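Local coordinates for protein DHC, diheme cytochrome c (Rhodobacter sphaeroides, PDB 2FWT) that carries two covalently bound c-type hemes and probably passes electrons to SHP, the oxygen-binding sphaeroides heme protein, at residues A23-R28 and L83-L88. Sequence-based numbering, arbitrary orientation.
Sequences ALLPAR and LRISEL. With HEC (heme c), chain C.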
loop_
_atom_site.group_PDB
_atom_site.type_symbol
_atom_site.label_atom_id
_atom_site.label_comp_id
_atom_site.label_asym_id
_atom_site.label_seq_id
_atom_site.Cartn_x
_atom_site.Cartn_y
_atom_site.Cartn_z
ATOM N N ALA A 23 -4.461 -3.821 5.940
ATOM C CA ALA A 23 -3.843 -4.832 6.776
ATOM C C ALA A 23 -2.360 -4.999 6.523
ATOM O O ALA A 23 -1.667 -5.671 7.307
ATOM C CB ALA A 23 -4.542 -6.125 6.536
ATOM N N LEU A 24 -1.861 -4.439 5.429
ATOM C CA LEU A 24 -0.461 -4.649 5.060
ATOM C C LEU A 24 0.566 -3.766 5.796
ATOM O O LEU A 24 1.748 -4.113 5.825
ATOM C CB LEU A 24 -0.301 -4.499 3.559
ATOM C CG LEU A 24 -0.380 -5.707 2.599
ATOM C CD1 LEU A 24 -0.873 -7.023 3.131
ATOM C CD2 LEU A 24 -0.949 -5.344 1.264
ATOM N N LEU A 25 0.134 -2.646 6.374
ATOM C CA LEU A 25 1.029 -1.762 7.111
ATOM C C LEU A 25 0.486 -1.479 8.502
ATOM O O LEU A 25 -0.733 -1.492 8.729
ATOM C CB LEU A 25 1.222 -0.419 6.374
ATOM C CG LEU A 25 2.053 -0.468 5.075
ATOM C CD1 LEU A 25 2.015 0.879 4.406
ATOM C CD2 LEU A 25 3.489 -0.844 5.388
ATOM N N PRO A 26 1.388 -1.205 9.441
ATOM C CA PRO A 26 0.930 -0.774 10.751
ATOM C C PRO A 26 0.377 0.652 10.756
ATOM O O PRO A 26 0.690 1.470 9.876
ATOM C CB PRO A 26 2.173 -0.877 11.602
ATOM C CG PRO A 26 3.313 -0.690 10.639
ATOM C CD PRO A 26 2.864 -1.317 9.362
ATOM N N ALA A 27 -0.415 0.952 11.770
ATOM C CA ALA A 27 -1.087 2.260 11.880
ATOM C C ALA A 27 -0.125 3.427 11.751
ATOM O O ALA A 27 -0.403 4.396 11.018
ATOM C CB ALA A 27 -1.878 2.345 13.148
ATOM N N ARG A 28 1.012 3.354 12.416
ATOM C CA ARG A 28 1.950 4.483 12.378
ATOM C C ARG A 28 2.483 4.792 10.980
ATOM O O ARG A 28 2.779 5.936 10.672
ATOM C CB ARG A 28 3.107 4.243 13.320
ATOM C CG ARG A 28 4.051 3.135 12.915
ATOM C CD ARG A 28 4.929 2.786 14.126
ATOM N NE ARG A 28 5.854 1.720 13.797
ATOM C CZ ARG A 28 5.567 0.411 13.831
ATOM N NH1 ARG A 28 4.382 -0.025 14.211
ATOM N NH2 ARG A 28 6.496 -0.459 13.476
ATOM N N LEU A 83 7.559 3.149 5.318
ATOM C CA LEU A 83 6.604 3.758 4.428
ATOM C C LEU A 83 6.152 2.800 3.326
ATOM O O LEU A 83 5.182 3.112 2.629
ATOM C CB LEU A 83 7.182 5.007 3.782
ATOM C CG LEU A 83 6.975 6.390 4.422
ATOM C CD1 LEU A 83 6.300 6.391 5.757
ATOM C CD2 LEU A 83 8.289 7.174 4.412
ATOM N N ARG A 84 6.848 1.670 3.154
ATOM C CA ARG A 84 6.582 0.775 2.016
ATOM C C ARG A 84 6.296 -0.629 2.518
ATOM O O ARG A 84 7.062 -1.165 3.354
ATOM C CB ARG A 84 7.772 0.723 1.035
ATOM C CG ARG A 84 7.991 1.984 0.304
ATOM C CD ARG A 84 9.187 1.868 -0.602
ATOM N NE ARG A 84 9.410 2.973 -1.549
ATOM C CZ ARG A 84 8.926 3.074 -2.786
ATOM N NH1 ARG A 84 8.049 2.218 -3.263
ATOM N NH2 ARG A 84 9.291 4.106 -3.538
ATOM N N ILE A 85 5.236 -1.221 1.973
ATOM C CA ILE A 85 4.973 -2.636 2.134
ATOM C C ILE A 85 6.182 -3.441 1.618
ATOM O O ILE A 85 6.626 -4.409 2.249
ATOM C CB ILE A 85 3.702 -3.051 1.377
ATOM C CG1 ILE A 85 2.458 -2.327 1.949
ATOM C CG2 ILE A 85 3.497 -4.564 1.460
ATOM C CD1 ILE A 85 1.312 -2.238 0.953
ATOM N N SER A 86 6.723 -2.996 0.489
ATOM C CA SER A 86 7.842 -3.653 -0.183
ATOM C C SER A 86 9.164 -3.586 0.583
ATOM O O SER A 86 10.138 -4.208 0.166
ATOM C CB SER A 86 7.997 -3.081 -1.596
ATOM O OG SER A 86 8.408 -1.729 -1.577
ATOM N N GLU A 87 9.208 -2.852 1.690
ATOM C CA GLU A 87 10.381 -2.787 2.575
ATOM C C GLU A 87 10.198 -3.538 3.896
ATOM O O GLU A 87 11.107 -3.570 4.728
ATOM C CB GLU A 87 10.743 -1.328 2.871
ATOM C CG GLU A 87 11.309 -0.611 1.650
ATOM C CD GLU A 87 12.689 -1.111 1.207
ATOM O OE1 GLU A 87 13.605 -1.248 2.061
ATOM O OE2 GLU A 87 12.879 -1.335 -0.004
ATOM N N LEU A 88 9.051 -4.172 4.092
ATOM C CA LEU A 88 8.818 -4.914 5.316
ATOM C C LEU A 88 9.703 -6.145 5.407
ATOM O O LEU A 88 9.968 -6.772 4.407
ATOM C CB LEU A 88 7.366 -5.350 5.436
ATOM C CG LEU A 88 6.368 -4.204 5.621
ATOM C CD1 LEU A 88 4.978 -4.758 5.523
ATOM C CD2 LEU A 88 6.590 -3.487 6.936
HETATM FE FE HEC C . 0.803 5.839 -3.520
HETATM C CHA HEC C . 3.684 4.069 -3.484
HETATM C CHB HEC C . -0.183 4.306 -0.608
HETATM C CHC HEC C . -2.141 7.519 -3.613
HETATM C CHD HEC C . 1.820 7.492 -6.322
HETATM N NA HEC C . 1.571 4.439 -2.297
HETATM C C1A HEC C . 2.803 3.830 -2.463
HETATM C C2A HEC C . 3.042 2.901 -1.398
HETATM C C3A HEC C . 1.958 2.954 -0.597
HETATM C C4A HEC C . 1.020 3.916 -1.153
HETATM C CMA HEC C . 1.712 2.150 0.667
HETATM C CAA HEC C . 4.295 2.029 -1.254
HETATM C CBA HEC C . 4.247 0.778 -2.127
HETATM C CGA HEC C . 5.375 -0.157 -1.735
HETATM O O1A HEC C . 5.201 -0.909 -0.754
HETATM O O2A HEC C . 6.441 -0.158 -2.404
HETATM N NB HEC C . -0.850 5.900 -2.339
HETATM C C1B HEC C . -1.029 5.251 -1.139
HETATM C C2B HEC C . -2.267 5.701 -0.545
HETATM C C3B HEC C . -2.800 6.612 -1.385
HETATM C C4B HEC C . -1.947 6.695 -2.553
HETATM C CMB HEC C . -2.734 5.229 0.849
HETATM C CAB HEC C . -4.091 7.446 -1.227
HETATM C CBB HEC C . -4.040 8.384 -0.220
HETATM N NC HEC C . 0.001 7.226 -4.752
HETATM C C1C HEC C . -1.251 7.788 -4.617
HETATM C C2C HEC C . -1.495 8.667 -5.730
HETATM C C3C HEC C . -0.395 8.683 -6.485
HETATM C C4C HEC C . 0.555 7.763 -5.881
HETATM C CMC HEC C . -2.792 9.465 -5.935
HETATM C CAC HEC C . -0.146 9.517 -7.773
HETATM C CBC HEC C . -0.327 10.874 -7.738
HETATM N ND HEC C . 2.441 5.799 -4.658
HETATM C C1D HEC C . 2.685 6.602 -5.773
HETATM C C2D HEC C . 4.006 6.329 -6.295
HETATM C C3D HEC C . 4.603 5.267 -5.426
HETATM C C4D HEC C . 3.562 4.995 -4.441
HETATM C CMD HEC C . 4.693 7.000 -7.448
HETATM C CAD HEC C . 5.991 4.661 -5.594
HETATM C CBD HEC C . 5.884 3.443 -6.522
HETATM C CGD HEC C . 7.235 2.833 -6.806
HETATM O O1D HEC C . 8.191 3.139 -6.052
HETATM O O2D HEC C . 7.329 2.030 -7.788
#
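Ile-85 pushes its CG1-CD1 arm into the hollow between Leu-24 and Leu-25; a branched, wholly apolar side chain suits this notch between two leucines. CD1 lies 3.8 Å from Leu-24 CB, and CG1 meets Leu-25 CG at 3.7 Å. With CG beside its backbone N (chi1 -71°), Leu-25 then forks: CD1 comes within 4.0 Å of the heme methyl CMA, while CD2 lies over the backbone between Arg-84 and Ile-85 and reaches Leu-88 CD1. That methyl of Leu-88 also packs against Leu-24 O. Apolar contacts of Ile-85 and the leucines hold the seam.

Behind this apolar wedge, Arg-84 and Ser-86 hydrogen-bond to the heme propionates. Arg-84, long and extended from CG to NE, bridges both: NH1 bonds to O2A (3.0 Å) and O1D, and NH2 to O1D as well. An alanine at Arg-84 would probably cost O1D the bonds from NH1 and NH2 and O2A its bond from NH1, and remove the positive charge that bridges the two propionates. Ser-86, small enough to sit close, gives its OG to O2A (2.6 Å) and its N to O1A.

The contact joins the turn leading into helix 27-34, whose Trp-30 and Leu-33 back Leu-25, to the loop before helix 89-98, whose Phe-91 packs on Ile-85.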